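Local atomic coordinates of histone-lysine N-methyltransferase, H3 lysine-9 specific SUVH6 (Arabidopsis thaliana, PDB entry 6A5M), a protein that probably methylates histone H3 on its H3-K9 site with S-adenosylmethionine as methyl donor, through a SET domain that follows an SRA domain and a pre-SET region. Residues Leu269-Val274 against Ala444-Val449. The protein carries 1 engineered substitution. Sequence-based numbering, arbitrary orientation.
Sequences LFTYTV and ASKGNV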
loop_
_atom_site.group_PDB
_atom_site.type_symbol
_atom_site.label_atom_id
_atom_site.label_comp_id
_atom_site.label_asym_id
_atom_site.label_seq_id
_atom_site.Cartn_x
_atom_site.Cartn_y
_atom_site.Cartn_z
ATOM N N LEU A 269 -5.049 -15.044 23.245
ATOM C CA LEU A 269 -6.461 -15.408 23.152
ATOM C C LEU A 269 -7.366 -14.210 23.393
ATOM O O LEU A 269 -7.104 -13.383 24.268
ATOM C CB LEU A 269 -6.809 -16.506 24.146
ATOM C CG LEU A 269 -5.846 -17.681 24.200
ATOM C CD1 LEU A 269 -6.423 -18.725 25.124
ATOM C CD2 LEU A 269 -5.592 -18.250 22.807
ATOM N N PHE A 270 -8.435 -14.142 22.608
ATOM C CA PHE A 270 -9.416 -13.067 22.677
ATOM C C PHE A 270 -10.648 -13.530 21.902
ATOM O O PHE A 270 -10.581 -14.498 21.148
ATOM C CB PHE A 270 -8.855 -11.764 22.085
ATOM C CG PHE A 270 -8.607 -11.832 20.597
ATOM C CD1 PHE A 270 -7.543 -12.572 20.087
ATOM C CD2 PHE A 270 -9.437 -11.162 19.707
ATOM C CE1 PHE A 270 -7.317 -12.645 18.728
ATOM C CE2 PHE A 270 -9.219 -11.229 18.339
ATOM C CZ PHE A 270 -8.157 -11.970 17.848
ATOM N N THR A 271 -11.766 -12.837 22.074
ATOM C CA THR A 271 -12.986 -13.180 21.361
ATOM C C THR A 271 -13.043 -12.457 20.013
ATOM O O THR A 271 -13.318 -11.258 19.962
ATOM C CB THR A 271 -14.227 -12.828 22.212
ATOM O OG1 THR A 271 -14.146 -13.520 23.467
ATOM C CG2 THR A 271 -15.515 -13.217 21.492
ATOM N N TYR A 272 -12.768 -13.171 18.922
ATOM C CA TYR A 272 -12.735 -12.514 17.614
ATOM C C TYR A 272 -14.120 -11.984 17.257
ATOM O O TYR A 272 -15.132 -12.668 17.443
ATOM C CB TYR A 272 -12.229 -13.446 16.502
ATOM C CG TYR A 272 -11.793 -12.674 15.275
ATOM C CD1 TYR A 272 -12.735 -12.137 14.404
ATOM C CD2 TYR A 272 -10.451 -12.452 15.008
ATOM C CE1 TYR A 272 -12.360 -11.411 13.301
ATOM C CE2 TYR A 272 -10.061 -11.730 13.898
ATOM C CZ TYR A 272 -11.026 -11.214 13.047
ATOM O OH TYR A 272 -10.677 -10.488 11.944
ATOM N N THR A 273 -14.145 -10.757 16.743
ATOM C CA THR A 273 -15.384 -10.032 16.500
ATOM C C THR A 273 -15.273 -9.321 15.162
ATOM O O THR A 273 -14.485 -8.380 15.017
ATOM C CB THR A 273 -15.664 -9.001 17.625
ATOM O OG1 THR A 273 -15.439 -9.615 18.897
ATOM C CG2 THR A 273 -17.092 -8.475 17.559
ATOM N N VAL A 274 -16.058 -9.770 14.191
ATOM C CA VAL A 274 -15.933 -9.283 12.826
ATOM C C VAL A 274 -16.419 -7.841 12.680
ATOM O O VAL A 274 -15.730 -7.000 12.087
ATOM C CB VAL A 274 -16.719 -10.180 11.843
ATOM C CG1 VAL A 274 -16.605 -9.640 10.415
ATOM C CG2 VAL A 274 -16.204 -11.594 11.914
ATOM N N ALA A 444 -9.176 -5.220 23.878
ATOM C CA ALA A 444 -8.463 -6.117 24.799
ATOM C C ALA A 444 -9.113 -7.489 24.905
ATOM O O ALA A 444 -8.431 -8.507 24.926
ATOM C CB ALA A 444 -8.371 -5.494 26.195
ATOM N N SER A 445 -10.438 -7.510 24.977
ATOM C CA SER A 445 -11.157 -8.757 25.189
ATOM C C SER A 445 -11.866 -9.205 23.905
ATOM O O SER A 445 -11.828 -10.386 23.542
ATOM C CB SER A 445 -12.152 -8.587 26.341
ATOM O OG SER A 445 -12.954 -9.739 26.508
ATOM N N LYS A 446 -12.506 -8.255 23.224
ATOM C CA LYS A 446 -13.179 -8.519 21.956
ATOM C C LYS A 446 -12.630 -7.599 20.877
ATOM O O LYS A 446 -12.634 -6.384 21.046
ATOM C CB LYS A 446 -14.692 -8.304 22.077
ATOM C CG LYS A 446 -15.393 -9.244 23.037
ATOM C CD LYS A 446 -16.869 -8.912 23.136
ATOM C CE LYS A 446 -17.549 -9.813 24.153
ATOM N NZ LYS A 446 -17.249 -9.371 25.542
ATOM N N GLY A 447 -12.167 -8.161 19.770
ATOM C CA GLY A 447 -11.709 -7.337 18.663
ATOM C C GLY A 447 -11.515 -8.158 17.405
ATOM O O GLY A 447 -11.883 -9.328 17.362
ATOM N N ASN A 448 -10.950 -7.536 16.380
ATOM C CA ASN A 448 -10.626 -8.238 15.146
ATOM C C ASN A 448 -9.116 -8.126 14.891
ATOM O O ASN A 448 -8.365 -7.741 15.788
ATOM C CB ASN A 448 -11.449 -7.682 13.980
ATOM C CG ASN A 448 -10.985 -6.307 13.521
ATOM O OD1 ASN A 448 -10.326 -5.575 14.257
ATOM N ND2 ASN A 448 -11.327 -5.955 12.286
ATOM N N VAL A 449 -8.673 -8.458 13.684
ATOM C CA VAL A 449 -7.241 -8.466 13.351
ATOM C C VAL A 449 -6.587 -7.075 13.489
ATOM O O VAL A 449 -5.378 -6.966 13.678
ATOM C CB VAL A 449 -7.026 -8.997 11.926
ATOM C CG1 VAL A 449 -7.578 -7.998 10.894
ATOM C CG2 VAL A 449 -5.551 -9.314 11.668
HETATM O O HOH W 1 -12.949 -12.685 25.434
HETATM O O HOH W 2 -13.388 -7.421 10.715
#
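A two-stranded parallel sheet joins the pre-SET region to the SET domain, Thr-271 and Tyr-272 pairing with Lys-446 and Gly-447, and illustrates how side chains can extend a short backbone ladder. Thr-271 N donates an almost straight bond to Ser-445 O (2.9 Å), Gly-447 N returns a weak one to Thr-271 O, and Thr-273 N reaches Gly-447 O at 2.7 Å. Thr-271 O is shared: Thr-273 OG1, set beside its own backbone N (chi1 -45°), also donates to it from above the carbonyl plane and meets Lys-446 CB at 3.5 Å. Gly-447 O also lies in plane at the edge of the Phe-270 ring, 3.4 Å from CE2, and over one face of the Tyr-272 ring. That same face receives a CH-pi contact from Asn-448 CA, 3.9 Å from the ring centroid. Beyond it, Val-449 N gives a weak bond to Tyr-272 OH, which also bonds Glu-252, while Asn-448 ND2 is held by Glu-381 O and, through a water, Val-274 O. Phe-270 makes a cation-pi contact with Arg-451, its side chain about 9 Å from the bound S-adenosylmethionine. Two bonds at the hydroxyl, with Asn-448 CA and Gly-447 O over one face, probably limit rotation of the buried Tyr-272 ring.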